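Local coordinates for protein copper-containing nitrite reductase (Bradyrhizobium sp. ORS 375, PDB 6THE) that probably reduces nitrite to nitric oxide, as the copper-binding core of a four-domain heme-cupredoxin-copper nitrite reductase, at residues D9-P14 and L203-K207. Sequence-based numbering, arbitrary orientation.
Sequences DISREP and LHPLK. With 9JE (pentane-1,5-diol), chain T.
D9–P14, an N-terminal arm without regular structure, lies beside L203–K207, which runs from the end of helix 199–203 at L203 through a short loop into strand 206–209 at L206; their end-to-end directions are only 5° apart. CA–CA distances set the register: S11 to L203 8.1 Å, E13 to H204 6.0 Å, P14 to L206 6.9 Å. Residues 11–13 are extended (psi 128–140°). H204 leaves helical geometry with phi/psi −123/78°. Its side chain, at the middle of the contact, points across to the arm (chi1 −44°, chi2 −78°).

The polar link is a His–carboxylate hydrogen bond, H204 NE2 to D9 OD2 at 3.2 Å, received near the ring plane. D9 (chi1 t) also turns OD1 back onto S11 N, 3.3 Å away, in a weak bond within the arm. S11 OG bonds to S196 OG.

One face of the H204 imidazole is covered by E13 (chi1 m), whose CG sits 3.6 Å from the ring centroid in a CH-pi contact. The arm runs between the two cupredoxin-type β-sandwich domains characteristic of copper nitrite reductases: the backbones of I10 and R12 bond to V57 of the first and that of P14 to Y158 of the second, while L206 pairs with strand 292–297.

L203 CD2 makes van der Waals contact with polar atoms, 3.3 Å from D9 OD1 and 3.5 Å from S11 OG. P14 packs CD against H204 CB and, in an apolar contact, CG against L206 CD1, both at 3.8 Å, beside L200 and F157. Pentane-1,5-diol borders L203–K207, its C03 3.3 Å from P205 O and its C04 3.9 Å from H204 CA, with D15 completing the pocket.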
loop_
_atom_site.group_PDB
_atom_site.type_symbol
_atom_site.label_atom_id
_atom_site.label_comp_id
_atom_site.label_asym_id
_atom_site.label_seq_id
_atom_site.Cartn_x
_atom_site.Cartn_y
_atom_site.Cartn_z
ATOM N N ASP A 9 -19.140 -23.815 -12.554
ATOM C CA ASP A 9 -18.609 -22.481 -12.785
ATOM C C ASP A 9 -18.927 -21.589 -11.588
ATOM O O ASP A 9 -20.073 -21.183 -11.395
ATOM C CB ASP A 9 -19.116 -21.902 -14.110
ATOM C CG ASP A 9 -18.492 -20.564 -14.477
ATOM O OD1 ASP A 9 -17.368 -20.289 -14.007
ATOM O OD2 ASP A 9 -19.137 -19.809 -15.232
ATOM N N ILE A 10 -17.888 -21.289 -10.800
ATOM C CA ILE A 10 -18.009 -20.513 -9.576
ATOM C C ILE A 10 -17.754 -19.037 -9.873
ATOM O O ILE A 10 -18.041 -18.178 -9.043
ATOM C CB ILE A 10 -17.057 -21.046 -8.484
ATOM C CG1 ILE A 10 -15.664 -21.374 -9.031
ATOM C CG2 ILE A 10 -17.671 -22.236 -7.764
ATOM C CD1 ILE A 10 -14.724 -20.191 -9.097
ATOM N N SER A 11 -17.201 -18.761 -11.059
ATOM C CA SER A 11 -16.800 -17.416 -11.443
ATOM C C SER A 11 -18.027 -16.520 -11.584
ATOM O O SER A 11 -18.982 -16.876 -12.273
ATOM C CB SER A 11 -15.996 -17.441 -12.717
ATOM O OG SER A 11 -14.857 -18.276 -12.579
ATOM N N ARG A 12 -17.988 -15.363 -10.914
ATOM C CA ARG A 12 -19.034 -14.366 -11.070
ATOM C C ARG A 12 -18.692 -13.461 -12.249
ATOM O O ARG A 12 -17.559 -13.001 -12.380
ATOM C CB ARG A 12 -19.271 -13.577 -9.777
ATOM C CG ARG A 12 -20.493 -12.670 -9.834
ATOM C CD ARG A 12 -20.989 -12.176 -8.488
ATOM N NE ARG A 12 -21.558 -13.228 -7.655
ATOM C CZ ARG A 12 -22.823 -13.638 -7.698
ATOM N NH1 ARG A 12 -23.231 -14.601 -6.889
ATOM N NH2 ARG A 12 -23.676 -13.091 -8.546
ATOM N N GLU A 13 -19.697 -13.225 -13.099
ATOM C CA GLU A 13 -19.564 -12.404 -14.290
ATOM C C GLU A 13 -19.374 -10.946 -13.879
ATOM O O GLU A 13 -20.009 -10.481 -12.934
ATOM C CB GLU A 13 -20.791 -12.580 -15.188
ATOM C CG GLU A 13 -20.962 -13.998 -15.703
ATOM C CD GLU A 13 -22.255 -14.282 -16.448
ATOM O OE1 GLU A 13 -23.271 -13.620 -16.154
ATOM O OE2 GLU A 13 -22.242 -15.166 -17.327
ATOM N N PRO A 14 -18.490 -10.184 -14.569
ATOM C CA PRO A 14 -18.248 -8.782 -14.228
ATOM C C PRO A 14 -19.451 -7.896 -14.546
ATOM O O PRO A 14 -19.637 -6.853 -13.923
ATOM C CB PRO A 14 -17.045 -8.397 -15.104
ATOM C CG PRO A 14 -17.111 -9.351 -16.278
ATOM C CD PRO A 14 -17.682 -10.635 -15.715
ATOM N N LEU A 203 -13.164 -17.178 -19.619
ATOM C CA LEU A 203 -14.543 -17.440 -19.236
ATOM C C LEU A 203 -15.434 -16.249 -19.584
ATOM O O LEU A 203 -16.237 -16.331 -20.511
ATOM C CB LEU A 203 -14.603 -17.781 -17.742
ATOM C CG LEU A 203 -14.644 -19.269 -17.392
ATOM C CD1 LEU A 203 -13.402 -19.998 -17.884
ATOM C CD2 LEU A 203 -14.806 -19.464 -15.893
ATOM N N HIS A 204 -15.285 -15.148 -18.835
ATOM C CA HIS A 204 -16.147 -13.985 -18.991
ATOM C C HIS A 204 -15.311 -12.740 -19.285
ATOM O O HIS A 204 -15.096 -11.918 -18.395
ATOM C CB HIS A 204 -17.028 -13.791 -17.747
ATOM C CG HIS A 204 -17.640 -15.045 -17.220
ATOM N ND1 HIS A 204 -18.740 -15.636 -17.808
ATOM C CD2 HIS A 204 -17.316 -15.817 -16.160
ATOM C CE1 HIS A 204 -19.066 -16.722 -17.136
ATOM N NE2 HIS A 204 -18.207 -16.855 -16.119
ATOM N N PRO A 205 -14.825 -12.546 -20.535
ATOM C CA PRO A 205 -14.061 -11.347 -20.881
ATOM C C PRO A 205 -14.949 -10.105 -20.930
ATOM O O PRO A 205 -16.053 -10.144 -21.472
ATOM C CB PRO A 205 -13.485 -11.669 -22.269
ATOM C CG PRO A 205 -14.452 -12.676 -22.857
ATOM C CD PRO A 205 -14.980 -13.464 -21.675
ATOM N N LEU A 206 -14.449 -9.012 -20.341
ATOM C CA LEU A 206 -15.126 -7.724 -20.345
ATOM C C LEU A 206 -15.181 -7.202 -21.778
ATOM O O LEU A 206 -14.238 -7.390 -22.544
ATOM C CB LEU A 206 -14.352 -6.754 -19.444
ATOM C CG LEU A 206 -14.579 -6.891 -17.938
ATOM C CD1 LEU A 206 -13.765 -8.040 -17.361
ATOM C CD2 LEU A 206 -14.221 -5.595 -17.228
ATOM N N LYS A 207 -16.296 -6.551 -22.131
ATOM C CA LYS A 207 -16.483 -6.039 -23.480
ATOM C C LYS A 207 -17.098 -4.643 -23.436
ATOM O O LYS A 207 -18.099 -4.414 -22.759
ATOM C CB LYS A 207 -17.297 -7.021 -24.331
ATOM C CG LYS A 207 -16.512 -8.215 -24.857
ATOM C CD LYS A 207 -17.285 -9.085 -25.825
ATOM C CE LYS A 207 -16.461 -10.244 -26.345
ATOM N NZ LYS A 207 -17.234 -11.098 -27.278
HETATM C C02 9JE T . -20.187 -10.338 -20.769
HETATM C C03 9JE T . -19.205 -11.082 -21.639
HETATM C C04 9JE T . -19.034 -12.533 -21.253
HETATM C C05 9JE T . -19.335 -13.504 -22.374
HETATM C C06 9JE T . -20.737 -13.392 -22.929
HETATM O O01 9JE T . -21.522 -10.766 -20.986
HETATM O O07 9JE T . -21.726 -13.751 -21.979
#